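Long-range contacts in N-acetyl-beta-D glucosaminidase (Rhizomucor miehei CAU432, PDB 4ZM6), which probably cleaves off N-acetylglucosamine as a family 3 glycoside hydrolase and also carries a GCN5-related glucosamine N-acetyltransferase region that binds acetyl-CoA: residues A[21-26]-A[58-62]; A[155-160]-A[211-215]; A[465-469]-A[488-492]; A[579-585]-A[597-602]; A[784-790]-A[849-853]. All blocks are in the same frame, centred on the assembly; numbering follows the deposited sequence.

Contact 1: A[21-26]-A[58-62]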
# COMPACT_ATOMS: atom_id res chain seq x y z
N PHE A 21 -20.84 -30.21 23.40
CA PHE A 21 -21.37 -31.42 24.04
C PHE A 21 -20.98 -32.65 23.22
O PHE A 21 -20.31 -32.54 22.20
CB PHE A 21 -22.90 -31.34 24.20
CG PHE A 21 -23.64 -31.21 22.89
CD1 PHE A 21 -23.93 -32.33 22.13
CD2 PHE A 21 -24.05 -29.97 22.44
CE1 PHE A 21 -24.61 -32.22 20.93
CE2 PHE A 21 -24.74 -29.85 21.24
CZ PHE A 21 -25.02 -30.97 20.48
N ASP A 22 -21.42 -33.82 23.69
CA ASP A 22 -21.19 -35.08 22.98
C ASP A 22 -22.51 -35.70 22.54
O ASP A 22 -23.56 -35.46 23.15
CB ASP A 22 -20.42 -36.06 23.88
CG ASP A 22 -19.54 -37.02 23.10
OD1 ASP A 22 -20.01 -37.56 22.08
OD2 ASP A 22 -18.38 -37.23 23.50
N GLY A 23 -22.47 -36.50 21.47
CA GLY A 23 -23.65 -37.21 20.97
C GLY A 23 -24.29 -36.53 19.77
O GLY A 23 -23.74 -35.57 19.23
N LEU A 24 -25.45 -37.04 19.36
CA LEU A 24 -26.14 -36.59 18.14
C LEU A 24 -27.53 -36.02 18.46
O LEU A 24 -28.38 -35.89 17.58
CB LEU A 24 -26.26 -37.75 17.14
CG LEU A 24 -25.13 -38.79 17.16
CD1 LEU A 24 -25.49 -39.98 18.04
CD2 LEU A 24 -24.77 -39.27 15.77
N GLU A 25 -27.74 -35.68 19.73
CA GLU A 25 -29.00 -35.12 20.22
C GLU A 25 -28.64 -34.36 21.50
O GLU A 25 -27.60 -34.65 22.09
CB GLU A 25 -30.00 -36.25 20.48
CG GLU A 25 -31.45 -35.82 20.64
CD GLU A 25 -32.45 -36.95 20.47
OE1 GLU A 25 -32.02 -38.12 20.32
OE2 GLU A 25 -33.67 -36.67 20.49
N PRO A 26 -29.47 -33.39 21.92
CA PRO A 26 -29.09 -32.61 23.11
C PRO A 26 -28.90 -33.45 24.37
O PRO A 26 -29.70 -34.34 24.65
CB PRO A 26 -30.28 -31.66 23.30
CG PRO A 26 -30.84 -31.49 21.94
CD PRO A 26 -30.68 -32.83 21.28
N LEU A 58 -31.40 -31.86 15.26
CA LEU A 58 -30.56 -31.44 16.38
C LEU A 58 -30.57 -29.92 16.58
O LEU A 58 -30.78 -29.44 17.69
CB LEU A 58 -29.12 -31.93 16.19
CG LEU A 58 -28.04 -31.46 17.17
CD1 LEU A 58 -28.48 -31.63 18.62
CD2 LEU A 58 -26.73 -32.20 16.93
N THR A 59 -30.35 -29.17 15.50
CA THR A 59 -30.33 -27.71 15.56
C THR A 59 -31.70 -27.16 15.95
O THR A 59 -31.79 -26.23 16.76
CB THR A 59 -29.91 -27.07 14.22
OG1 THR A 59 -30.67 -27.65 13.15
CG2 THR A 59 -28.42 -27.30 13.98
N HIS A 60 -32.75 -27.74 15.39
CA HIS A 60 -34.12 -27.35 15.72
C HIS A 60 -34.46 -27.67 17.17
O HIS A 60 -35.12 -26.88 17.84
CB HIS A 60 -35.12 -28.03 14.78
CG HIS A 60 -36.50 -27.45 14.87
ND1 HIS A 60 -37.55 -28.12 15.46
CD2 HIS A 60 -36.99 -26.25 14.47
CE1 HIS A 60 -38.64 -27.36 15.40
NE2 HIS A 60 -38.32 -26.23 14.81
N SER A 61 -34.01 -28.83 17.64
CA SER A 61 -34.22 -29.24 19.03
C SER A 61 -33.67 -28.19 20.01
O SER A 61 -34.38 -27.74 20.90
CB SER A 61 -33.55 -30.59 19.31
OG SER A 61 -33.90 -31.56 18.33
N LEU A 62 -32.41 -27.81 19.80
CA LEU A 62 -31.74 -26.79 20.62
C LEU A 62 -32.48 -25.47 20.54
O LEU A 62 -32.67 -24.77 21.54
CB LEU A 62 -30.30 -26.58 20.15
CG LEU A 62 -29.34 -27.77 20.24
CD1 LEU A 62 -28.05 -27.48 19.49
CD2 LEU A 62 -29.06 -28.13 21.68
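The two methyls of Leu58 push from the helix into the bend of the loop 21-26, meeting Phe21, Glu25 and the ring of Pro26. CD1 of Leu58 lies 3.7 Å from Pro26 CD and also meets Glu25 CA. Leu58 CD1 is also 4.0 Å from Phe21 CZ, and CD2 turns to that ring atom and to the carbonyl oxygen of Leu24. With its CG opposite the backbone N (chi1 173°), Leu58 can reach across, and Phe21 comes to meet it from the other direction. Pro26 is the bump offered in return. Pro26 CG sits against Ser61 CB (3.9 Å) and Leu62 CD2 (3.8 Å), with Pro26 CD beside Leu58. Ser61 gives only carbon here, its OG being bonded to Lys57 O. Ile30 of helix 28-37 backs both Phe21 and Leu62, and Ile42 and Leu44 of strand 41-44 also touch Phe21. Such packing of a strand-to-helix loop against a neighbouring helix suits the beta/alpha barrel of the family 3 N-terminal domain.

Contact 2: A[155-160]-A[211-215]; sequences PELVAR and VPFKK
Ala159 is where the two helices come closest, its CA 4.2 Å from Pro212 CA. The Ala159 methyl faces Pro212 and also the bent chain of Lys215, whose CD lies 3.7 Å from Ala159 CB. Beside it, Val158 crosses the proline ring obliquely, CG1 to Pro212 CB at 3.7 Å. One turn earlier Pro155 CB meets Val211 CB at 3.7 Å. Glu156 starts away from the partner helix, but a bend at chi2 (54°) swings its carboxylate back. OE1 then touches Val211 CG1; the Glu156 and Lys215 side chains cross at about a right angle, and Glu156 OE2 forms only a long salt bridge, 4.0 Å, to Lys215 NZ. The short helical segments run in roughly the same direction, 34° apart with axes 8.3 Å from one another, and join helices 155-171 and 211-217 of the family 3 N-terminal domain, which belongs to the TIM-barrel clan. Further out, Asp154 OD1 accepts from Glu156 N at the start of its helix, and Phe213, on the far flank, meets Phe181 edge-to-face. Arg160 and Lys215 touch Glu637 and Glu641 of helix 627-642, bringing the acetyltransferase region against this corner of the hydrolase domain.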
# COMPACT_ATOMS: atom_id res chain seq x y z
N PRO A 155 1.71 -12.62 3.48
CA PRO A 155 0.58 -12.04 4.22
C PRO A 155 -0.43 -11.32 3.34
O PRO A 155 -1.59 -11.20 3.72
CB PRO A 155 1.25 -11.04 5.17
CG PRO A 155 2.67 -11.48 5.27
CD PRO A 155 3.00 -12.05 3.92
N GLU A 156 0.01 -10.84 2.18
CA GLU A 156 -0.89 -10.18 1.24
C GLU A 156 -1.83 -11.20 0.58
O GLU A 156 -3.03 -10.95 0.44
CB GLU A 156 -0.10 -9.41 0.18
CG GLU A 156 -0.83 -8.19 -0.34
CD GLU A 156 -1.26 -7.26 0.78
OE1 GLU A 156 -0.42 -6.92 1.64
OE2 GLU A 156 -2.46 -6.88 0.80
N LEU A 157 -1.28 -12.35 0.20
CA LEU A 157 -2.10 -13.45 -0.32
C LEU A 157 -3.11 -13.93 0.72
O LEU A 157 -4.24 -14.25 0.38
CB LEU A 157 -1.21 -14.61 -0.78
CG LEU A 157 -1.87 -15.92 -1.23
CD1 LEU A 157 -2.98 -15.70 -2.24
CD2 LEU A 157 -0.82 -16.85 -1.81
N VAL A 158 -2.71 -13.97 1.98
CA VAL A 158 -3.60 -14.39 3.05
C VAL A 158 -4.74 -13.38 3.23
O VAL A 158 -5.87 -13.76 3.49
CB VAL A 158 -2.83 -14.61 4.38
CG1 VAL A 158 -3.78 -14.87 5.54
CG2 VAL A 158 -1.85 -15.77 4.24
N ALA A 159 -4.43 -12.10 3.09
CA ALA A 159 -5.44 -11.05 3.18
C ALA A 159 -6.43 -11.15 2.04
O ALA A 159 -7.65 -11.16 2.26
CB ALA A 159 -4.77 -9.68 3.16
N ARG A 160 -5.89 -11.22 0.83
CA ARG A 160 -6.66 -11.32 -0.40
C ARG A 160 -7.70 -12.43 -0.29
O ARG A 160 -8.89 -12.20 -0.53
CB ARG A 160 -5.72 -11.59 -1.57
CG ARG A 160 -6.29 -11.29 -2.94
CD ARG A 160 -5.68 -12.18 -4.01
NE ARG A 160 -4.22 -12.25 -3.91
CZ ARG A 160 -3.47 -13.21 -4.44
NH1 ARG A 160 -4.01 -14.21 -5.14
NH2 ARG A 160 -2.15 -13.17 -4.28
N VAL A 211 -0.86 -8.16 9.12
CA VAL A 211 -1.25 -7.64 7.81
C VAL A 211 -2.65 -8.11 7.41
O VAL A 211 -3.51 -7.27 7.14
CB VAL A 211 -0.23 -7.99 6.69
CG1 VAL A 211 -0.80 -7.65 5.31
CG2 VAL A 211 1.07 -7.24 6.91
N PRO A 212 -2.89 -9.43 7.40
CA PRO A 212 -4.23 -9.89 6.99
C PRO A 212 -5.36 -9.47 7.95
O PRO A 212 -6.48 -9.20 7.49
CB PRO A 212 -4.09 -11.42 6.93
CG PRO A 212 -2.91 -11.74 7.78
CD PRO A 212 -1.99 -10.57 7.67
N PHE A 213 -5.07 -9.41 9.25
CA PHE A 213 -6.05 -8.94 10.24
C PHE A 213 -6.39 -7.47 10.03
O PHE A 213 -7.56 -7.09 10.07
CB PHE A 213 -5.54 -9.15 11.67
CG PHE A 213 -5.51 -10.59 12.10
CD1 PHE A 213 -6.65 -11.22 12.56
CD2 PHE A 213 -4.33 -11.33 12.03
CE1 PHE A 213 -6.63 -12.54 12.96
CE2 PHE A 213 -4.30 -12.65 12.42
CZ PHE A 213 -5.45 -13.26 12.89
N LYS A 214 -5.37 -6.66 9.81
CA LYS A 214 -5.57 -5.24 9.56
C LYS A 214 -6.45 -5.03 8.34
O LYS A 214 -7.38 -4.23 8.37
CB LYS A 214 -4.23 -4.52 9.36
CG LYS A 214 -4.37 -3.00 9.32
CD LYS A 214 -3.24 -2.33 8.56
CE LYS A 214 -3.44 -0.82 8.51
NZ LYS A 214 -2.14 -0.10 8.40
N LYS A 215 -6.14 -5.76 7.27
CA LYS A 215 -6.86 -5.60 6.01
C LYS A 215 -8.33 -6.00 6.15
O LYS A 215 -9.20 -5.37 5.56
CB LYS A 215 -6.16 -6.39 4.90
CG LYS A 215 -6.74 -6.14 3.51
CD LYS A 215 -5.65 -6.12 2.44
CE LYS A 215 -6.21 -6.39 1.05
NZ LYS A 215 -6.34 -7.84 0.72

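Contact 3: A[465-469]-A[488-492]; sequences VQQAQ and CFPQV
Val465 sets CG1 opposite its backbone N (chi1 171°), which turns that methyl toward the ring of Phe489. Phe489, with chi1 39°, has CG between the backbone N and the carbonyl carbon, presenting a face to that methyl. The result is a CH-pi contact: Val465 CG1 stands 3.5 Å from the centroid of the Phe489 ring, over the centre of one face. Val465 CG1 also meets Val492 CG2 at 3.7 Å, and Val477 of strand 475-479 touches Val465, Phe489 and Val492 alike.

Toward the surface the partners become polar. Gln469, bent at chi2, runs at a slant to Gln491, with Gln469 OE1 3.7 Å from Gln491 CB and the two amide planes 53° apart. No hydrogen bond joins the segments directly. A water donates instead to Gln466 O and to Gln491 OE1, at 3.2 Å each. Phe489 to Val492 form a type I turn, closed by Val492 N to Phe489 O. The helix is the middle element of a beta-alpha-beta crossover between the adjacent parallel strands 447-452 and 475-479, and the turn leads on to strand 494-497. The chemistry is thus apolar at the buried side and polar toward the surface: the join rests mainly on the fit of methyl to ring, and the one modelled water adds a polar bridge.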
# COMPACT_ATOMS: atom_id res chain seq x y z
N VAL A 465 11.17 -42.86 1.71
CA VAL A 465 11.36 -42.13 0.46
C VAL A 465 12.83 -42.14 0.02
O VAL A 465 13.12 -42.30 -1.17
CB VAL A 465 10.84 -40.68 0.57
CG1 VAL A 465 11.23 -39.84 -0.64
CG2 VAL A 465 9.32 -40.66 0.74
N GLN A 466 13.74 -41.97 0.97
CA GLN A 466 15.19 -42.03 0.70
C GLN A 466 15.61 -43.41 0.24
O GLN A 466 16.47 -43.54 -0.64
CB GLN A 466 15.99 -41.67 1.95
CG GLN A 466 16.04 -40.19 2.26
CD GLN A 466 16.65 -39.90 3.62
OE1 GLN A 466 16.57 -40.71 4.55
NE2 GLN A 466 17.27 -38.73 3.75
N GLN A 467 15.02 -44.44 0.85
CA GLN A 467 15.27 -45.82 0.46
C GLN A 467 14.83 -46.03 -0.99
O GLN A 467 15.62 -46.44 -1.83
CB GLN A 467 14.53 -46.79 1.39
CG GLN A 467 14.83 -48.26 1.16
CD GLN A 467 13.98 -49.21 1.99
OE1 GLN A 467 14.05 -50.43 1.83
NE2 GLN A 467 13.17 -48.66 2.90
N ALA A 468 13.56 -45.72 -1.26
CA ALA A 468 12.98 -45.92 -2.59
C ALA A 468 13.69 -45.11 -3.67
O ALA A 468 13.79 -45.56 -4.81
CB ALA A 468 11.50 -45.57 -2.57
N GLN A 469 14.17 -43.93 -3.32
CA GLN A 469 14.97 -43.10 -4.23
C GLN A 469 16.18 -43.87 -4.76
O GLN A 469 16.54 -43.73 -5.93
CB GLN A 469 15.39 -41.80 -3.52
CG GLN A 469 16.59 -41.06 -4.10
CD GLN A 469 16.36 -40.45 -5.47
OE1 GLN A 469 17.28 -39.88 -6.06
NE2 GLN A 469 15.14 -40.56 -5.99
N CYS A 488 13.10 -32.63 3.08
CA CYS A 488 13.78 -33.80 3.66
C CYS A 488 14.41 -34.76 2.62
O CYS A 488 15.18 -35.64 2.99
CB CYS A 488 12.81 -34.58 4.55
SG CYS A 488 12.10 -33.60 5.90
N PHE A 489 14.07 -34.60 1.34
CA PHE A 489 14.65 -35.43 0.28
C PHE A 489 14.74 -34.68 -1.06
O PHE A 489 14.03 -35.00 -2.01
CB PHE A 489 13.87 -36.74 0.14
CG PHE A 489 12.38 -36.60 0.30
CD1 PHE A 489 11.56 -36.25 -0.77
CD2 PHE A 489 11.78 -36.83 1.54
CE1 PHE A 489 10.19 -36.13 -0.62
CE2 PHE A 489 10.41 -36.70 1.69
CZ PHE A 489 9.61 -36.35 0.62
N PRO A 490 15.64 -33.67 -1.15
CA PRO A 490 15.74 -32.89 -2.39
C PRO A 490 16.28 -33.66 -3.60
O PRO A 490 16.18 -33.17 -4.72
CB PRO A 490 16.71 -31.75 -2.01
CG PRO A 490 16.85 -31.79 -0.53
CD PRO A 490 16.57 -33.20 -0.11
N GLN A 491 16.85 -34.84 -3.38
CA GLN A 491 17.34 -35.69 -4.47
C GLN A 491 16.18 -36.16 -5.35
O GLN A 491 16.36 -36.39 -6.55
CB GLN A 491 18.09 -36.94 -3.96
CG GLN A 491 18.70 -36.88 -2.56
CD GLN A 491 17.74 -37.31 -1.45
OE1 GLN A 491 16.94 -38.24 -1.61
NE2 GLN A 491 17.84 -36.65 -0.30
N VAL A 492 15.00 -36.32 -4.74
CA VAL A 492 13.82 -36.81 -5.44
C VAL A 492 13.53 -35.91 -6.63
O VAL A 492 13.28 -34.72 -6.47
CB VAL A 492 12.59 -36.88 -4.51
CG1 VAL A 492 11.32 -37.17 -5.30
CG2 VAL A 492 12.80 -37.95 -3.45
O HOH W 1 18.39 -41.08 -1.30

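Contact 4: A[579-585]-A[597-602]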
# COMPACT_ATOMS: atom_id res chain seq x y z
N ALA A 579 -14.23 7.76 -16.29
CA ALA A 579 -14.74 6.83 -15.28
C ALA A 579 -14.52 7.39 -13.88
O ALA A 579 -13.43 7.86 -13.58
CB ALA A 579 -14.07 5.47 -15.41
N LYS A 580 -15.57 7.34 -13.06
CA LYS A 580 -15.52 7.87 -11.70
C LYS A 580 -14.83 6.89 -10.76
O LYS A 580 -15.03 5.68 -10.88
CB LYS A 580 -16.94 8.12 -11.16
CG LYS A 580 -17.65 9.33 -11.76
CD LYS A 580 -18.90 9.66 -10.95
CE LYS A 580 -19.65 10.85 -11.53
NZ LYS A 580 -18.82 12.08 -11.60
N LEU A 581 -14.06 7.41 -9.82
CA LEU A 581 -13.33 6.56 -8.87
C LEU A 581 -12.76 5.37 -9.62
O LEU A 581 -12.91 4.23 -9.21
CB LEU A 581 -14.27 6.08 -7.76
CG LEU A 581 -14.90 7.17 -6.91
CD1 LEU A 581 -15.86 6.57 -5.90
CD2 LEU A 581 -13.83 8.00 -6.22
N GLN A 582 -12.10 5.66 -10.73
CA GLN A 582 -11.65 4.62 -11.63
C GLN A 582 -10.57 3.78 -10.98
O GLN A 582 -9.87 4.23 -10.08
CB GLN A 582 -11.11 5.22 -12.93
CG GLN A 582 -9.78 5.96 -12.81
CD GLN A 582 -9.24 6.39 -14.15
OE1 GLN A 582 -8.12 6.05 -14.52
NE2 GLN A 582 -10.05 7.13 -14.90
N LYS A 583 -10.46 2.54 -11.46
CA LYS A 583 -9.31 1.71 -11.15
C LYS A 583 -9.14 0.68 -12.26
O LYS A 583 -9.73 -0.39 -12.21
CB LYS A 583 -9.47 1.03 -9.79
CG LYS A 583 -8.25 0.23 -9.37
CD LYS A 583 -7.08 1.13 -8.99
CE LYS A 583 -7.10 1.47 -7.51
NZ LYS A 583 -6.01 2.42 -7.14
N HIS A 584 -8.36 1.04 -13.28
CA HIS A 584 -8.11 0.16 -14.41
C HIS A 584 -6.77 -0.55 -14.24
O HIS A 584 -5.84 -0.01 -13.65
CB HIS A 584 -8.10 0.96 -15.72
CG HIS A 584 -9.27 1.89 -15.85
ND1 HIS A 584 -9.26 2.98 -16.68
CD2 HIS A 584 -10.47 1.90 -15.23
CE1 HIS A 584 -10.41 3.62 -16.58
NE2 HIS A 584 -11.16 2.98 -15.70
N LYS A 585 -6.69 -1.77 -14.77
CA LYS A 585 -5.50 -2.60 -14.63
C LYS A 585 -5.20 -3.26 -15.97
O LYS A 585 -6.10 -3.51 -16.77
CB LYS A 585 -5.73 -3.71 -13.59
CG LYS A 585 -6.37 -3.29 -12.28
CD LYS A 585 -5.32 -2.86 -11.27
CE LYS A 585 -5.92 -2.71 -9.88
NZ LYS A 585 -4.96 -2.08 -8.95
N PHE A 597 -6.65 -6.52 -20.33
CA PHE A 597 -7.03 -5.25 -19.75
C PHE A 597 -8.37 -5.37 -19.03
O PHE A 597 -9.24 -6.11 -19.48
CB PHE A 597 -7.11 -4.19 -20.86
CG PHE A 597 -7.73 -2.89 -20.42
CD1 PHE A 597 -6.96 -1.93 -19.78
CD2 PHE A 597 -9.07 -2.64 -20.64
CE1 PHE A 597 -7.53 -0.74 -19.36
CE2 PHE A 597 -9.64 -1.45 -20.23
CZ PHE A 597 -8.87 -0.50 -19.59
N VAL A 598 -8.51 -4.65 -17.93
CA VAL A 598 -9.79 -4.53 -17.25
C VAL A 598 -10.07 -3.07 -16.88
O VAL A 598 -9.17 -2.35 -16.43
CB VAL A 598 -9.85 -5.44 -15.99
CG1 VAL A 598 -8.87 -4.97 -14.92
CG2 VAL A 598 -11.26 -5.51 -15.43
N ALA A 599 -11.31 -2.63 -17.08
CA ALA A 599 -11.76 -1.29 -16.72
C ALA A 599 -12.82 -1.39 -15.64
O ALA A 599 -13.54 -2.38 -15.55
CB ALA A 599 -12.32 -0.58 -17.93
N THR A 600 -12.96 -0.31 -14.86
CA THR A 600 -13.59 -0.37 -13.55
C THR A 600 -13.91 1.03 -13.02
O THR A 600 -13.09 1.93 -13.10
CB THR A 600 -12.67 -1.13 -12.56
OG1 THR A 600 -13.06 -2.50 -12.51
CG2 THR A 600 -12.74 -0.55 -11.14
N GLN A 601 -15.11 1.19 -12.47
CA GLN A 601 -15.51 2.44 -11.82
C GLN A 601 -16.45 2.15 -10.65
O GLN A 601 -17.03 1.07 -10.57
CB GLN A 601 -16.14 3.41 -12.83
CG GLN A 601 -17.59 3.17 -13.24
CD GLN A 601 -18.23 4.39 -13.90
OE1 GLN A 601 -17.58 5.43 -14.09
NE2 GLN A 601 -19.50 4.28 -14.26
N ILE A 602 -16.56 3.12 -9.74
CA ILE A 602 -17.45 3.00 -8.59
C ILE A 602 -18.37 4.21 -8.55
O ILE A 602 -17.92 5.35 -8.61
CB ILE A 602 -16.67 2.88 -7.26
CG1 ILE A 602 -15.98 1.52 -7.17
CG2 ILE A 602 -17.60 3.06 -6.06
CD1 ILE A 602 -14.98 1.42 -6.04
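Lys585 and Val598 lie side by side and point the same way, Lys585 CB 3.6 Å from Val598 CG1. They are an antiparallel hydrogen-bonded pair: Lys585 N gives to Val598 O at 3.0 Å, and Val598 N answers to Lys585 O at 2.9 Å. Beyond CG the lysine leads away, its chain bent at chi2, and carries NZ to a salt bridge with Asp543.

His584 is turned against the next part of the strand. Its CG, opposite the carbonyl carbon (chi1 -47°), lets the ring lie so that Ala599 CB sits over one face, near the rim, while Thr600 O and Ala579 CB lie in plane at its edge. Leu576 of helix 569-577 also touches the His584 side chain. Thr600 O accepts from Lys583 N at 3.2 Å, the donor standing well above the carbonyl plane.

At the far end Gln601 stretches its extended chain across, and OE1 accepts from Lys580 N at 3.0 Å. Gln612 OE1 and Tyr653 O take its NE2, so both ends of this buried amide are held. Ile602 N bonds to Lys580 O, and Leu581 CD1 leans on Ile602 CG2 at 3.9 Å. Strands 585-588 and 594-605 form an antiparallel pair of the GNAT fold, and strand 608-618, next in the sheet, carries Leu616 and Val618 of the acetyl-CoA site.

Contact 5: A[784-790]-A[849-853]; sequences WTDDKLF and TWRSY
Trp784, Phe790 and Trp850 form an aromatic cluster between a loop and a strand of the second N-acetyltransferase region. Trp850, its CG opposite the backbone N (chi1 177°), reaches from the strand to the loop. Phe790 meets it T-shaped: the phenyl edge points at the face of the Trp850 six-membered ring, centroids 4.8 Å apart and planes at 71°. CE1 of Phe790 stands over the centre of that ring, while CG of Arg851 covers the opposite face, off toward the rim. Trp784 comes in obliquely, its CD1 3.8 Å from Trp850 CH2. At the indole edge, near its plane, Leu789 CD2 is 4.1 Å from Trp850 CZ2.

Leu789 CD2 also touches Arg851 NH2 at 3.9 Å. That guanidinium lies with one face over Trp850 CZ2, bonds through NH2 to Asp564 O, and makes a cation-pi contact with Trp565. The loop itself is shaped by an Asx turn, Asp786 OD1 taking Lys788 N at 2.8 Å, and by a type I turn from Asp786 to Leu789.

In the strand, Trp850 and Arg851 both face Asp688 as a classic beta bulge, which brings both side chains round toward the loop. Ile690 of strand 686-692 touches Phe790 and Trp850, and Tyr832 of strand 830-836 meets the rings of Trp784 and Phe790, so the cluster lies against neighbouring strands of one sheet.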
# COMPACT_ATOMS: atom_id res chain seq x y z
N TRP A 784 -20.13 5.19 -31.01
CA TRP A 784 -20.09 4.27 -32.14
C TRP A 784 -20.19 5.04 -33.46
O TRP A 784 -21.05 4.75 -34.29
CB TRP A 784 -21.22 3.24 -32.03
CG TRP A 784 -21.24 2.51 -30.72
CD1 TRP A 784 -22.26 2.50 -29.80
CD2 TRP A 784 -20.20 1.71 -30.17
NE1 TRP A 784 -21.91 1.74 -28.72
CE2 TRP A 784 -20.65 1.23 -28.92
CE3 TRP A 784 -18.93 1.33 -30.62
CZ2 TRP A 784 -19.87 0.40 -28.11
CZ3 TRP A 784 -18.15 0.50 -29.81
CH2 TRP A 784 -18.63 0.05 -28.57
N THR A 785 -19.29 6.00 -33.65
CA THR A 785 -19.38 6.93 -34.78
C THR A 785 -18.58 6.49 -36.00
O THR A 785 -18.49 7.23 -36.98
CB THR A 785 -18.90 8.34 -34.37
OG1 THR A 785 -17.57 8.27 -33.85
CG2 THR A 785 -19.83 8.95 -33.32
N ASP A 786 -18.03 5.28 -35.97
CA ASP A 786 -17.29 4.73 -37.11
C ASP A 786 -18.21 4.68 -38.33
O ASP A 786 -19.41 4.48 -38.20
CB ASP A 786 -16.77 3.34 -36.76
CG ASP A 786 -15.93 2.73 -37.85
OD1 ASP A 786 -16.52 2.17 -38.80
OD2 ASP A 786 -14.69 2.80 -37.76
N ASP A 787 -17.63 4.85 -39.52
CA ASP A 787 -18.42 4.86 -40.76
C ASP A 787 -19.29 3.61 -40.95
O ASP A 787 -20.36 3.68 -41.54
CB ASP A 787 -17.52 5.03 -41.98
CG ASP A 787 -16.78 6.36 -41.99
OD1 ASP A 787 -16.57 6.94 -40.90
OD2 ASP A 787 -16.41 6.82 -43.09
N LYS A 788 -18.82 2.47 -40.44
CA LYS A 788 -19.53 1.20 -40.63
C LYS A 788 -20.67 1.00 -39.62
O LYS A 788 -21.42 0.03 -39.73
CB LYS A 788 -18.54 0.03 -40.55
N LEU A 789 -20.81 1.91 -38.66
CA LEU A 789 -21.86 1.81 -37.64
C LEU A 789 -22.82 2.99 -37.79
O LEU A 789 -23.56 3.06 -38.78
CB LEU A 789 -21.23 1.76 -36.24
CG LEU A 789 -20.23 0.64 -35.96
CD1 LEU A 789 -19.85 0.66 -34.49
CD2 LEU A 789 -20.80 -0.72 -36.35
N PHE A 790 -22.84 3.91 -36.82
CA PHE A 790 -23.49 5.20 -36.97
C PHE A 790 -22.43 6.10 -37.58
O PHE A 790 -21.24 5.86 -37.39
CB PHE A 790 -23.95 5.74 -35.62
CG PHE A 790 -24.91 4.84 -34.90
CD1 PHE A 790 -24.47 3.70 -34.23
CD2 PHE A 790 -26.27 5.11 -34.89
CE1 PHE A 790 -25.35 2.87 -33.58
CE2 PHE A 790 -27.16 4.28 -34.23
CZ PHE A 790 -26.70 3.16 -33.58
N THR A 849 -34.01 -2.78 -33.79
CA THR A 849 -32.96 -3.11 -32.81
C THR A 849 -31.63 -3.28 -33.53
O THR A 849 -31.56 -3.80 -34.64
CB THR A 849 -33.26 -4.37 -31.94
OG1 THR A 849 -32.57 -5.50 -32.46
CG2 THR A 849 -34.76 -4.67 -31.82
N TRP A 850 -30.57 -2.81 -32.88
CA TRP A 850 -29.25 -2.72 -33.49
C TRP A 850 -28.31 -3.78 -32.91
O TRP A 850 -27.65 -4.50 -33.65
CB TRP A 850 -28.68 -1.33 -33.25
CG TRP A 850 -27.30 -1.16 -33.78
CD1 TRP A 850 -26.89 -1.35 -35.06
CD2 TRP A 850 -26.14 -0.78 -33.04
NE1 TRP A 850 -25.55 -1.11 -35.17
CE2 TRP A 850 -25.06 -0.76 -33.94
CE3 TRP A 850 -25.91 -0.46 -31.70
CZ2 TRP A 850 -23.76 -0.43 -33.55
CZ3 TRP A 850 -24.61 -0.12 -31.30
CH2 TRP A 850 -23.56 -0.11 -32.23
N ARG A 851 -28.25 -3.84 -31.59
CA ARG A 851 -27.45 -4.83 -30.88
C ARG A 851 -28.16 -5.17 -29.56
O ARG A 851 -28.88 -4.34 -29.01
CB ARG A 851 -26.05 -4.29 -30.58
CG ARG A 851 -25.21 -3.94 -31.80
CD ARG A 851 -24.70 -5.19 -32.51
NE ARG A 851 -24.03 -4.87 -33.78
CZ ARG A 851 -22.81 -4.34 -33.88
NH1 ARG A 851 -22.10 -4.04 -32.80
NH2 ARG A 851 -22.29 -4.10 -35.08
N SER A 852 -27.93 -6.38 -29.06
CA SER A 852 -28.55 -6.83 -27.80
C SER A 852 -27.50 -7.21 -26.76
O SER A 852 -26.40 -7.65 -27.09
CB SER A 852 -29.49 -8.01 -28.06
OG SER A 852 -30.45 -7.69 -29.06
N TYR A 853 -27.86 -7.04 -25.49
CA TYR A 853 -26.97 -7.37 -24.37
C TYR A 853 -27.74 -8.11 -23.28
O TYR A 853 -28.94 -7.92 -23.12
CB TYR A 853 -26.36 -6.11 -23.75
CG TYR A 853 -25.88 -5.09 -24.76
CD1 TYR A 853 -26.74 -4.12 -25.24
CD2 TYR A 853 -24.57 -5.09 -25.22
CE1 TYR A 853 -26.31 -3.18 -26.16
CE2 TYR A 853 -24.13 -4.14 -26.14
CZ TYR A 853 -25.01 -3.19 -26.60
OH TYR A 853 -24.61 -2.25 -27.52

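In the fold
The five contacts follow one another along the chain without interleaving. Contacts 1 and 2 both belong to the family 3 N-terminal domain, their centres about 36 Å apart. Contact 3 packs beside a separate six-stranded mixed sheet, on helix 459-471 and the loop before strand 494-497, its centre about 35 Å from that of contact 2. Contacts 4 and 5 fall in the two N-acetyltransferase ranges, with centres about 24 Å apart, and strand 686-692 of the first range pairs with strand 847-857 of the second. Contacts 2 and 4 come within about 11 Å at their nearest atoms; helix 627-642 touches residues of both, linking hydrolase and acetyltransferase. Contacts 1 and 5, centres about 63 Å apart, reflect an elongated multi-domain protein.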